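Local coordinates for protein glycoside Hydrolase (Bacteroides uniformis, PDB 5T99) that probably hydrolyses galactosides released during agarose breakdown, as a family 2 glycoside hydrolase that binds the inhibitor D-galacto-isofagomine, at residues I307-H315 with M340-N350. Numbering follows the deposited sequence.
Sequences IRFNGVCLH and MGVNAIRTSHN. With GIF (D-galacto-isofagomine), chain C; EDO (1,2-ethanediol), chain Q.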
loop_
_atom_site.group_PDB
_atom_site.type_symbol
_atom_site.label_atom_id
_atom_site.label_comp_id
_atom_site.label_asym_id
_atom_site.label_seq_id
_atom_site.Cartn_x
_atom_site.Cartn_y
_atom_site.Cartn_z
ATOM N N ILE A 307 14.233 -3.727 16.542
ATOM C CA ILE A 307 13.708 -3.959 15.204
ATOM C C ILE A 307 14.473 -3.021 14.265
ATOM O O ILE A 307 14.856 -1.924 14.666
ATOM C CB ILE A 307 12.167 -3.727 15.142
ATOM C CG1 ILE A 307 11.597 -4.139 13.786
ATOM C CG2 ILE A 307 11.774 -2.276 15.421
ATOM C CD1 ILE A 307 10.082 -4.046 13.716
ATOM N N ARG A 308 14.719 -3.471 13.038
ATOM C CA ARG A 308 15.282 -2.623 11.988
ATOM C C ARG A 308 14.341 -2.593 10.800
ATOM O O ARG A 308 13.751 -3.609 10.451
ATOM C CB ARG A 308 16.658 -3.123 11.557
ATOM C CG ARG A 308 17.604 -3.287 12.734
ATOM C CD ARG A 308 19.063 -3.437 12.337
ATOM N NE ARG A 308 19.952 -2.970 13.411
ATOM C CZ ARG A 308 20.234 -1.686 13.693
ATOM N NH1 ARG A 308 19.690 -0.681 12.992
ATOM N NH2 ARG A 308 21.071 -1.403 14.699
ATOM N N PHE A 309 14.218 -1.431 10.169
ATOM C CA PHE A 309 13.322 -1.264 9.036
ATOM C C PHE A 309 14.016 -1.585 7.711
ATOM O O PHE A 309 14.818 -0.803 7.198
ATOM C CB PHE A 309 12.732 0.154 8.998
ATOM C CG PHE A 309 12.149 0.610 10.305
ATOM C CD1 PHE A 309 11.273 -0.200 11.017
ATOM C CD2 PHE A 309 12.456 1.862 10.810
ATOM C CE1 PHE A 309 10.734 0.227 12.226
ATOM C CE2 PHE A 309 11.917 2.300 12.009
ATOM C CZ PHE A 309 11.055 1.482 12.723
ATOM N N ASN A 310 13.713 -2.767 7.188
ATOM C CA ASN A 310 13.888 -3.094 5.775
ATOM C C ASN A 310 12.615 -2.656 5.083
ATOM O O ASN A 310 11.726 -3.470 4.827
ATOM C CB ASN A 310 14.058 -4.597 5.585
ATOM C CG ASN A 310 15.299 -5.127 6.241
ATOM O OD1 ASN A 310 16.247 -4.390 6.493
ATOM N ND2 ASN A 310 15.299 -6.417 6.532
ATOM N N GLY A 311 12.537 -1.362 4.771
ATOM C CA GLY A 311 11.271 -0.721 4.414
ATOM C C GLY A 311 11.138 -0.329 2.966
ATOM O O GLY A 311 12.125 -0.222 2.250
ATOM N N VAL A 312 9.898 -0.095 2.554
ATOM C CA VAL A 312 9.596 0.420 1.229
ATOM C C VAL A 312 8.505 1.485 1.319
ATOM O O VAL A 312 7.614 1.410 2.181
ATOM C CB VAL A 312 9.180 -0.694 0.235
ATOM C CG1 VAL A 312 10.232 -1.786 0.196
ATOM C CG2 VAL A 312 7.830 -1.288 0.586
ATOM N N CYS A 313 8.610 2.485 0.446
ATOM C CA CYS A 313 7.519 3.401 0.199
ATOM C C CYS A 313 6.686 2.786 -0.889
ATOM O O CYS A 313 7.233 2.167 -1.808
ATOM C CB CYS A 313 8.034 4.765 -0.260
ATOM S SG CYS A 313 9.069 5.570 0.965
ATOM N N LEU A 314 5.374 2.964 -0.800
ATOM C CA LEU A 314 4.440 2.499 -1.824
ATOM C C LEU A 314 3.389 3.566 -2.049
ATOM O O LEU A 314 2.860 4.128 -1.072
ATOM C CB LEU A 314 3.735 1.212 -1.377
ATOM C CG LEU A 314 4.530 -0.089 -1.292
ATOM C CD1 LEU A 314 3.677 -1.193 -0.685
ATOM C CD2 LEU A 314 5.008 -0.507 -2.664
ATOM N N HIS A 315 3.088 3.849 -3.321
ATOM C CA HIS A 315 1.911 4.643 -3.656
ATOM C C HIS A 315 0.702 3.742 -3.730
ATOM O O HIS A 315 0.829 2.535 -3.865
ATOM C CB HIS A 315 2.092 5.462 -4.938
ATOM C CG HIS A 315 2.749 6.789 -4.706
ATOM N ND1 HIS A 315 2.212 7.746 -3.870
ATOM C CD2 HIS A 315 3.905 7.313 -5.187
ATOM C CE1 HIS A 315 3.012 8.798 -3.839
ATOM N NE2 HIS A 315 4.043 8.563 -4.634
ATOM N N MET A 340 10.923 -10.141 -0.815
ATOM C CA MET A 340 12.146 -9.318 -0.886
ATOM C C MET A 340 12.847 -9.110 0.474
ATOM O O MET A 340 13.975 -8.634 0.498
ATOM C CB MET A 340 11.818 -7.943 -1.508
ATOM C CG MET A 340 12.990 -7.264 -2.199
ATOM S SD MET A 340 12.507 -5.872 -3.239
ATOM C CE MET A 340 12.417 -4.601 -1.976
ATOM N N GLY A 341 12.188 -9.441 1.593
ATOM C CA GLY A 341 12.728 -9.194 2.938
ATOM C C GLY A 341 12.181 -7.928 3.589
ATOM O O GLY A 341 12.709 -7.471 4.613
ATOM N N VAL A 342 11.110 -7.372 3.013
ATOM C CA VAL A 342 10.478 -6.163 3.537
ATOM C C VAL A 342 9.705 -6.496 4.811
ATOM O O VAL A 342 8.870 -7.417 4.815
ATOM C CB VAL A 342 9.514 -5.541 2.507
ATOM C CG1 VAL A 342 8.745 -4.355 3.087
ATOM C CG2 VAL A 342 10.283 -5.100 1.266
ATOM N N ASN A 343 9.987 -5.755 5.879
ATOM C CA ASN A 343 9.224 -5.855 7.127
ATOM C C ASN A 343 8.499 -4.553 7.498
ATOM O O ASN A 343 7.888 -4.469 8.568
ATOM C CB ASN A 343 10.155 -6.270 8.269
ATOM C CG ASN A 343 11.118 -5.169 8.662
ATOM O OD1 ASN A 343 11.470 -4.332 7.839
ATOM N ND2 ASN A 343 11.545 -5.161 9.925
ATOM N N ALA A 344 8.569 -3.536 6.640
ATOM C CA ALA A 344 8.053 -2.211 6.986
ATOM C C ALA A 344 7.600 -1.414 5.771
ATOM O O ALA A 344 8.168 -1.541 4.697
ATOM C CB ALA A 344 9.101 -1.442 7.760
ATOM N N ILE A 345 6.563 -0.602 5.965
ATOM C CA ILE A 345 5.948 0.179 4.897
ATOM C C ILE A 345 5.866 1.639 5.340
ATOM O O ILE A 345 5.486 1.919 6.470
ATOM C CB ILE A 345 4.506 -0.295 4.573
ATOM C CG1 ILE A 345 4.426 -1.814 4.359
ATOM C CG2 ILE A 345 3.959 0.448 3.355
ATOM C CD1 ILE A 345 5.125 -2.338 3.119
ATOM N N ARG A 346 6.210 2.562 4.445
ATOM C CA ARG A 346 5.921 3.992 4.628
ATOM C C ARG A 346 4.808 4.345 3.656
ATOM O O ARG A 346 4.992 4.136 2.463
ATOM C CB ARG A 346 7.172 4.816 4.326
ATOM C CG ARG A 346 6.977 6.331 4.368
ATOM C CD ARG A 346 8.284 7.080 4.634
ATOM N NE ARG A 346 8.077 8.534 4.615
ATOM C CZ ARG A 346 8.373 9.369 3.608
ATOM N NH1 ARG A 346 8.960 8.955 2.473
ATOM N NH2 ARG A 346 8.081 10.657 3.734
ATOM N N THR A 347 3.682 4.892 4.131
ATOM C CA THR A 347 2.538 5.203 3.238
ATOM C C THR A 347 2.689 6.562 2.530
ATOM O O THR A 347 1.893 7.497 2.708
ATOM C CB THR A 347 1.148 5.064 3.922
ATOM O OG1 THR A 347 0.873 6.163 4.794
ATOM C CG2 THR A 347 1.059 3.780 4.703
ATOM N N SER A 348 3.729 6.651 1.712
ATOM C CA SER A 348 4.002 7.821 0.883
ATOM C C SER A 348 2.795 8.190 0.013
ATOM O O SER A 348 2.326 7.317 -0.721
ATOM C CB SER A 348 5.144 7.460 -0.050
ATOM O OG SER A 348 4.854 6.218 -0.681
ATOM N N HIS A 349 2.243 9.410 0.077
ATOM C CA HIS A 349 2.432 10.428 1.130
ATOM C C HIS A 349 1.030 10.885 1.571
ATOM O O HIS A 349 0.608 12.034 1.352
ATOM C CB HIS A 349 3.240 11.627 0.622
ATOM C CG HIS A 349 4.536 11.258 -0.012
ATOM N ND1 HIS A 349 5.633 10.847 0.713
ATOM C CD2 HIS A 349 4.920 11.248 -1.310
ATOM C CE1 HIS A 349 6.636 10.594 -0.110
ATOM N NE2 HIS A 349 6.227 10.826 -1.344
ATOM N N ASN A 350 0.315 9.952 2.185
ATOM C CA ASN A 350 -1.115 10.087 2.403
ATOM C C ASN A 350 -1.638 8.860 3.124
ATOM O O ASN A 350 -1.004 7.802 3.083
ATOM C CB ASN A 350 -1.874 10.216 1.072
ATOM C CG ASN A 350 -1.488 9.142 0.067
ATOM O OD1 ASN A 350 -0.605 9.344 -0.763
ATOM N ND2 ASN A 350 -2.128 7.983 0.157
HETATM C C GIF C . 9.362 12.375 -2.786
HETATM N N GIF C . 10.814 12.308 -2.856
HETATM O O GIF C . 12.806 10.683 -6.429
HETATM C C1 GIF C . 8.749 11.297 -3.658
HETATM O O1 GIF C . 9.006 12.510 -5.717
HETATM C C2 GIF C . 9.357 11.294 -5.059
HETATM O O2 GIF C . 7.343 11.514 -3.752
HETATM C C3 GIF C . 10.875 11.153 -5.013
HETATM C C4 GIF C . 11.487 12.245 -4.141
HETATM C C5 GIF C . 11.470 11.205 -6.421
HETATM C C1 EDO Q . -0.727 1.903 0.256
HETATM O O1 EDO Q . -1.444 3.050 -0.185
HETATM C C2 EDO Q . 0.763 2.209 0.324
HETATM O O2 EDO Q . 1.003 3.472 0.957
HETATM O O HOH W 1 -0.220 7.342 -2.791
#
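Val312 and Arg346 are joined across two neighbouring parallel strands of the TIM barrel, in the beta-alpha-beta unit made by strand 305-313, helix 327-339 and strand 344-346. Arg346 N meets Val312 O at 2.9 Å in a nearly straight bond (170°), and Val312 N donates to Ala344 O at 3.1 Å. Asn343 fastens the start of the pair. Its CG sits between its backbone N and carbonyl carbon (chi1 71°), which brings the amide across to the backbone of Arg308 to Asn310: ND2 gives a 2.7 Å bond to Arg308 O, lying near the amide plane, while OD1 accepts a weak bond from Asn310 N.

On the face bearing Val312 and Ile345, toward the helices, the two side chains run side by side. Val312 CG1 presses on Val342 CG2 at 3.5 Å, and Val312 CG2 rests on Ile345 CD1.

On the opposite face, inside the barrel, Arg346 can be followed outward. CB lies 3.9 Å from Cys313 SG; CG and CD pass the same sulfur, because the chain runs extended with CG anti to the backbone N (chi1 175°). NE then leads to the guanidinium, whose edge meets Cys313 SG through NH1. NH1 also forms a salt bridge with Glu494, and NH2 one with Glu370 plus a hydrogen bond to Asn416; Glu494 and Asn416 belong to the ligand pocket.

Beyond the strands, Ser348 OG reaches back in a weak bond to Leu314 O, which also accepts from ethanediol. A cis peptide leads into His349, whose ND1 is bonded to Glu370 and whose ring plane stands nearly at right angles to that of His315, the two meeting obliquely. At the ring's edge, His349 NE2 is hydrogen-bonded to galacto-isofagomine O2 at 2.7 Å.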